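Local atomic coordinates of ribosomal RNA small subunit methyltransferase E (Legionella pneumophila, PDB entry 5O96), a protein that probably methylates the N3 position of a specific uridine of 16S rRNA in the assembled small ribosomal subunit, using S-adenosylmethionine as methyl donor. Residues A[168-173]-A[190-195]; A[194-199]-A[225-230]. All coordinates share one frame; numbering follows the deposited sequence.

Contact 1: A[168-173]-A[190-195]; sequences EHLKLI and PDVALI
Ala193 and Glu168 meet where strand 170-173 begins: the acid reaches across the neighbouring strand, and its OE1 comes to 3.3 Å from the methyl CB of Ala193. CB and CG lie over the Val192-Ala193 peptide, CG 3.6 Å from Val192 C, and the bend at chi2 (69°) then carries the carboxylate to the Ala193 methyl. OE1 is buried there with no hydrogen-bond partner in the model, whereas OE2 is held by His84 ND1. On the same face CG of Lys171 packs alongside the Ala193 methyl. Both backbone polar groups of Ala193 turn to strand 170-173 and straddle Lys171: N gives a hydrogen bond to Leu170 O (2.7 Å), and O accepts one from Leu172 N. This is the regular parallel ladder of neighbouring strands in the parallel sheet of the SPOUT methyltransferase domain, continued by Ile195 N to Leu172 O at 2.9 Å. Leu170 and Val192 lie side by side on the opposite face, where Leu172 sets its CB against CD1 of Leu194 and its CD1 against CG1 of Val192; Leu194 reaches helix 227-242. Back on the face of Ala193, CD1 of Ile173 rests on CG2 of Ile195 at 3.8 Å. At the strand entrance Asp191 OD1 takes the N-H of His169 at 2.8 Å from above the carboxylate plane, while OD2 lies against CA of Glu168.

Contact 2: A[194-199]-A[225-230]; sequences LIIGPE and LRTETA. With SAM (S-adenosylmethionine), chain I.
Thr227 turns its hydroxyl toward the loop after strand 194-196, and OG1 donates a hydrogen bond to Gly197 O at 2.9 Å, arriving somewhat tilted from the carbonyl plane. With OG1 anti to the backbone N (chi1 -170°), the methyl CG2 falls between the backbone N and the carbonyl carbon and sits 3.2 Å from the carboxylate oxygen OXT of S-adenosylmethionine. The CG2 branch of Ile196 meets the first turn of helix 227-242, touching the Ala230 methyl CB at 4.2 Å and Thr227 O at 3.9 Å. Ala230 CB in turn lies 3.3 Å from CE, the methyl group carried by the sulfonium. The cofactor's methionine end is held by backbone groups of 225-230: its amino N donates to Leu225 O (3.0 Å), and Thr227 N donates to OXT (3.1 Å). Because that N-H belongs to the first turn, the helix start would probably also favour the negative carboxylate electrostatically. Lys101 of the second subunit forms a salt bridge with Glu228 and a hydrogen bond with Thr229 OG1; Glu104 of that subunit bonds Arg226 N, at the N-cap, and Thr229 OG1. Gly197, Leu225 and Thr227 are cofactor-binding residues, consistent with the knotted S-adenosylmethionine site that defines SPOUT methyltransferases.

In the fold
Strand 191-196 joins the two contacts, whose centres are 15 Å apart: contact 1 pairs most of its length with strand 170-174, and contact 2 takes over at its C-terminal end, where the chain leaves the sheet for the cofactor loop. Leu194 and Ile195 are common to the two contacts, though in contact 2 neither touches 225-230. The pairing brings the C-terminal ends of the two strands side by side: Leu174 at the end of one and Gly197 just after the other bind S-adenosylmethionine. The side chain of Ile173 is about 7 Å from a bound cofactor, and that of Ala230 in contact 2 about 3 Å from that of Leu174, so both strand ends converge with helix 227-242 on one pocket.

Contact 1: A[168-173]-A[190-195]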
loop_
_atom_site.group_PDB
_atom_site.type_symbol
_atom_site.label_atom_id
_atom_site.label_comp_id
_atom_site.label_asym_id
_atom_site.label_seq_id
_atom_site.Cartn_x
_atom_site.Cartn_y
_atom_site.Cartn_z
ATOM N N GLU A 168 -4.458 -24.782 -0.110
ATOM C CA GLU A 168 -5.397 -23.913 -0.809
ATOM C C GLU A 168 -5.558 -24.348 -2.261
ATOM O O GLU A 168 -4.673 -24.958 -2.866
ATOM C CB GLU A 168 -4.934 -22.445 -0.785
ATOM C CG GLU A 168 -4.953 -21.747 0.565
ATOM C CD GLU A 168 -3.916 -22.276 1.529
ATOM O OE1 GLU A 168 -2.960 -22.948 1.076
ATOM O OE2 GLU A 168 -4.065 -22.054 2.749
ATOM N N HIS A 169 -6.696 -23.981 -2.834
ATOM C CA HIS A 169 -7.016 -24.462 -4.164
ATOM C C HIS A 169 -6.224 -23.733 -5.241
ATOM O O HIS A 169 -5.947 -24.313 -6.288
ATOM C CB HIS A 169 -8.529 -24.351 -4.400
ATOM C CG HIS A 169 -8.993 -25.000 -5.664
ATOM N ND1 HIS A 169 -9.442 -24.279 -6.750
ATOM C CD2 HIS A 169 -9.053 -26.304 -6.027
ATOM C CE1 HIS A 169 -9.769 -25.109 -7.724
ATOM N NE2 HIS A 169 -9.540 -26.344 -7.311
ATOM N N LEU A 170 -5.860 -22.472 -5.024
ATOM C CA LEU A 170 -4.940 -21.783 -5.913
ATOM C C LEU A 170 -3.687 -21.413 -5.130
ATOM O O LEU A 170 -3.768 -20.981 -3.976
ATOM C CB LEU A 170 -5.584 -20.544 -6.525
ATOM C CG LEU A 170 -4.769 -19.756 -7.549
ATOM C CD1 LEU A 170 -4.445 -20.640 -8.728
ATOM C CD2 LEU A 170 -5.509 -18.509 -8.004
ATOM N N LYS A 171 -2.523 -21.595 -5.749
ATOM C CA LYS A 171 -1.264 -21.389 -5.048
ATOM C C LYS A 171 -0.331 -20.588 -5.933
ATOM O O LYS A 171 0.080 -21.064 -6.986
ATOM C CB LYS A 171 -0.625 -22.725 -4.650
ATOM C CG LYS A 171 -1.361 -23.369 -3.497
ATOM C CD LYS A 171 -0.721 -24.652 -3.042
ATOM C CE LYS A 171 -0.873 -25.738 -4.058
ATOM N NZ LYS A 171 -0.739 -27.094 -3.429
ATOM N N LEU A 172 0.010 -19.383 -5.484
ATOM C CA LEU A 172 0.741 -18.424 -6.286
ATOM C C LEU A 172 1.971 -17.925 -5.530
ATOM O O LEU A 172 1.924 -17.686 -4.319
ATOM C CB LEU A 172 -0.173 -17.251 -6.653
ATOM C CG LEU A 172 -1.393 -17.506 -7.534
ATOM C CD1 LEU A 172 -2.104 -16.187 -7.723
ATOM C CD2 LEU A 172 -1.005 -18.096 -8.894
ATOM N N ILE A 173 3.069 -17.745 -6.249
ATOM C CA ILE A 173 4.244 -17.082 -5.696
ATOM C C ILE A 173 4.587 -15.887 -6.570
ATOM O O ILE A 173 4.656 -16.004 -7.802
ATOM C CB ILE A 173 5.444 -18.040 -5.586
ATOM C CG1 ILE A 173 6.668 -17.311 -5.024
ATOM C CG2 ILE A 173 5.722 -18.783 -6.949
ATOM C CD1 ILE A 173 7.676 -18.260 -4.392
ATOM N N PRO A 190 -12.741 -21.079 -3.616
ATOM C CA PRO A 190 -12.632 -20.743 -2.192
ATOM C C PRO A 190 -11.394 -19.945 -1.775
ATOM O O PRO A 190 -11.560 -18.923 -1.092
ATOM C CB PRO A 190 -12.623 -22.129 -1.506
ATOM C CG PRO A 190 -12.064 -23.070 -2.527
ATOM C CD PRO A 190 -12.485 -22.515 -3.878
ATOM N N ASP A 191 -10.185 -20.379 -2.137
ATOM C CA ASP A 191 -9.037 -19.848 -1.416
ATOM C C ASP A 191 -7.784 -19.819 -2.281
ATOM O O ASP A 191 -7.703 -20.457 -3.336
ATOM C CB ASP A 191 -8.809 -20.634 -0.119
ATOM C CG ASP A 191 -8.695 -22.132 -0.343
ATOM O OD1 ASP A 191 -8.731 -22.596 -1.506
ATOM O OD2 ASP A 191 -8.554 -22.849 0.664
ATOM N N VAL A 192 -6.822 -19.016 -1.824
ATOM C CA VAL A 192 -5.542 -18.788 -2.491
ATOM C C VAL A 192 -4.437 -18.823 -1.442
ATOM O O VAL A 192 -4.577 -18.240 -0.367
ATOM C CB VAL A 192 -5.499 -17.427 -3.229
ATOM C CG1 VAL A 192 -4.291 -17.348 -4.199
ATOM C CG2 VAL A 192 -6.812 -17.142 -3.948
ATOM N N ALA A 193 -3.331 -19.481 -1.755
ATOM C CA ALA A 193 -2.102 -19.297 -1.003
ATOM C C ALA A 193 -1.174 -18.401 -1.817
ATOM O O ALA A 193 -0.949 -18.657 -3.002
ATOM C CB ALA A 193 -1.435 -20.636 -0.691
ATOM N N LEU A 194 -0.648 -17.349 -1.183
ATOM C CA LEU A 194 0.158 -16.336 -1.857
ATOM C C LEU A 194 1.471 -16.155 -1.117
ATOM O O LEU A 194 1.474 -15.714 0.045
ATOM C CB LEU A 194 -0.594 -15.001 -1.926
ATOM C CG LEU A 194 0.149 -13.787 -2.493
ATOM C CD1 LEU A 194 0.451 -13.942 -3.978
ATOM C CD2 LEU A 194 -0.648 -12.521 -2.258
ATOM N N ILE A 195 2.580 -16.471 -1.787
ATOM C CA ILE A 195 3.915 -16.276 -1.221
ATOM C C ILE A 195 4.530 -14.985 -1.768
ATOM O O ILE A 195 4.572 -14.758 -2.991
ATOM C CB ILE A 195 4.817 -17.491 -1.501
ATOM C CG1 ILE A 195 4.247 -18.746 -0.837
ATOM C CG2 ILE A 195 6.239 -17.244 -0.984
ATOM C CD1 ILE A 195 5.048 -20.027 -1.196
#

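Contact 2: A[194-199]-A[225-230]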
loop_
_atom_site.group_PDB
_atom_site.type_symbol
_atom_site.label_atom_id
_atom_site.label_comp_id
_atom_site.label_asym_id
_atom_site.label_seq_id
_atom_site.Cartn_x
_atom_site.Cartn_y
_atom_site.Cartn_z
ATOM N N LEU A 194 -0.648 -17.349 -1.183
ATOM C CA LEU A 194 0.158 -16.336 -1.857
ATOM C C LEU A 194 1.471 -16.155 -1.117
ATOM O O LEU A 194 1.474 -15.714 0.045
ATOM C CB LEU A 194 -0.594 -15.001 -1.926
ATOM C CG LEU A 194 0.149 -13.787 -2.493
ATOM C CD1 LEU A 194 0.451 -13.942 -3.978
ATOM C CD2 LEU A 194 -0.648 -12.521 -2.258
ATOM N N ILE A 195 2.580 -16.471 -1.787
ATOM C CA ILE A 195 3.915 -16.276 -1.221
ATOM C C ILE A 195 4.530 -14.985 -1.768
ATOM O O ILE A 195 4.572 -14.758 -2.991
ATOM C CB ILE A 195 4.817 -17.491 -1.501
ATOM C CG1 ILE A 195 4.247 -18.746 -0.837
ATOM C CG2 ILE A 195 6.239 -17.244 -0.984
ATOM C CD1 ILE A 195 5.048 -20.027 -1.196
ATOM N N ILE A 196 4.980 -14.115 -0.860
ATOM C CA ILE A 196 5.715 -12.905 -1.228
ATOM C C ILE A 196 7.035 -12.918 -0.483
ATOM O O ILE A 196 7.068 -13.108 0.738
ATOM C CB ILE A 196 4.912 -11.625 -0.944
ATOM C CG1 ILE A 196 3.769 -11.545 -1.967
ATOM C CG2 ILE A 196 5.836 -10.380 -1.070
ATOM C CD1 ILE A 196 2.517 -11.111 -1.423
ATOM N N GLY A 197 8.119 -12.755 -1.225
ATOM C CA GLY A 197 9.435 -12.990 -0.706
ATOM C C GLY A 197 10.096 -11.727 -0.236
ATOM O O GLY A 197 9.535 -10.634 -0.308
ATOM N N PRO A 198 11.302 -11.864 0.275
ATOM C CA PRO A 198 11.992 -10.744 0.910
ATOM C C PRO A 198 12.650 -9.908 -0.176
ATOM O O PRO A 198 12.627 -10.280 -1.349
ATOM C CB PRO A 198 13.031 -11.437 1.788
ATOM C CG PRO A 198 13.418 -12.628 0.942
ATOM C CD PRO A 198 12.126 -13.081 0.264
ATOM N N GLU A 199 13.302 -8.821 0.254
ATOM C CA GLU A 199 13.889 -7.890 -0.699
ATOM C C GLU A 199 14.782 -8.599 -1.701
ATOM O O GLU A 199 14.651 -8.395 -2.915
ATOM C CB GLU A 199 14.644 -6.760 -0.005
ATOM C CG GLU A 199 15.119 -5.716 -1.033
ATOM C CD GLU A 199 16.079 -4.666 -0.472
ATOM O OE1 GLU A 199 15.984 -4.341 0.733
ATOM O OE2 GLU A 199 16.929 -4.161 -1.245
ATOM N N LEU A 225 8.556 -3.983 -7.426
ATOM C CA LEU A 225 7.845 -3.463 -6.271
ATOM C C LEU A 225 8.607 -3.757 -4.981
ATOM O O LEU A 225 9.240 -4.800 -4.838
ATOM C CB LEU A 225 6.446 -4.070 -6.190
ATOM C CG LEU A 225 5.515 -3.990 -7.397
ATOM C CD1 LEU A 225 4.199 -4.706 -7.068
ATOM C CD2 LEU A 225 5.263 -2.543 -7.822
ATOM N N ARG A 226 8.537 -2.830 -4.029
ATOM C CA ARG A 226 9.033 -3.163 -2.704
ATOM C C ARG A 226 8.264 -4.356 -2.124
ATOM O O ARG A 226 7.148 -4.682 -2.540
ATOM C CB ARG A 226 8.934 -1.975 -1.754
ATOM C CG ARG A 226 9.812 -0.797 -2.114
ATOM C CD ARG A 226 9.738 0.243 -1.007
ATOM N NE ARG A 226 10.736 1.293 -1.168
ATOM C CZ ARG A 226 11.955 1.230 -0.648
ATOM N NH1 ARG A 226 12.323 0.175 0.069
ATOM N NH2 ARG A 226 12.801 2.226 -0.842
ATOM N N THR A 227 8.869 -4.976 -1.113
ATOM C CA THR A 227 8.300 -6.175 -0.510
ATOM C C THR A 227 6.950 -5.894 0.123
ATOM O O THR A 227 5.992 -6.640 -0.102
ATOM C CB THR A 227 9.307 -6.772 0.495
ATOM O OG1 THR A 227 8.876 -8.065 0.924
ATOM C CG2 THR A 227 9.564 -5.866 1.718
ATOM N N GLU A 228 6.837 -4.793 0.867
ATOM C CA GLU A 228 5.563 -4.437 1.476
ATOM C C GLU A 228 4.578 -3.899 0.442
ATOM O O GLU A 228 3.364 -4.123 0.576
ATOM C CB GLU A 228 5.774 -3.429 2.601
ATOM C CG GLU A 228 6.027 -2.023 2.167
ATOM C CD GLU A 228 7.456 -1.757 1.755
ATOM O OE1 GLU A 228 8.296 -2.685 1.778
ATOM O OE2 GLU A 228 7.735 -0.594 1.408
ATOM N N THR A 229 5.058 -3.208 -0.599
ATOM C CA THR A 229 4.137 -2.828 -1.665
ATOM C C THR A 229 3.546 -4.072 -2.287
ATOM O O THR A 229 2.342 -4.137 -2.562
ATOM C CB THR A 229 4.846 -2.020 -2.757
ATOM O OG1 THR A 229 5.632 -0.953 -2.196
ATOM C CG2 THR A 229 3.833 -1.433 -3.708
ATOM N N ALA A 230 4.385 -5.083 -2.498
ATOM C CA ALA A 230 3.962 -6.216 -3.300
ATOM C C ALA A 230 2.823 -6.979 -2.635
ATOM O O ALA A 230 1.910 -7.443 -3.313
ATOM C CB ALA A 230 5.145 -7.122 -3.552
HETATM N N SAM I . 12.063 -5.094 -4.013
HETATM C CA SAM I . 11.514 -5.334 -2.681
HETATM C C SAM I . 12.057 -4.510 -1.490
HETATM O O SAM I . 12.693 -3.477 -1.630
HETATM O OXT SAM I . 11.859 -4.835 -0.320
HETATM C CB SAM I . 11.713 -6.787 -2.392
HETATM C CG SAM I . 10.604 -7.792 -2.203
HETATM S SD SAM I . 10.071 -8.329 -3.798
HETATM C CE SAM I . 8.294 -8.104 -3.711
HETATM C "C5'" SAM I . 10.230 -10.108 -3.530
HETATM C "C4'" SAM I . 10.456 -10.767 -4.869
HETATM O "O4'" SAM I . 9.249 -10.623 -5.592
HETATM C "C3'" SAM I . 11.490 -9.984 -5.668
HETATM O "O3'" SAM I . 12.796 -10.496 -5.598
HETATM C "C2'" SAM I . 11.014 -10.087 -7.089
HETATM O "O2'" SAM I . 11.719 -11.142 -7.689
HETATM C "C1'" SAM I . 9.547 -10.452 -6.964
HETATM N N9 SAM I . 8.830 -9.356 -7.630
HETATM C C8 SAM I . 8.815 -8.009 -7.314
HETATM N N7 SAM I . 8.055 -7.356 -8.215
HETATM C C5 SAM I . 7.591 -8.270 -9.103
HETATM C C6 SAM I . 6.786 -8.142 -10.205
HETATM N N6 SAM I . 6.356 -6.942 -10.541
HETATM N N1 SAM I . 6.489 -9.259 -10.957
HETATM C C2 SAM I . 6.968 -10.501 -10.596
HETATM N N3 SAM I . 7.778 -10.629 -9.475
HETATM C C4 SAM I . 8.079 -9.521 -8.756
#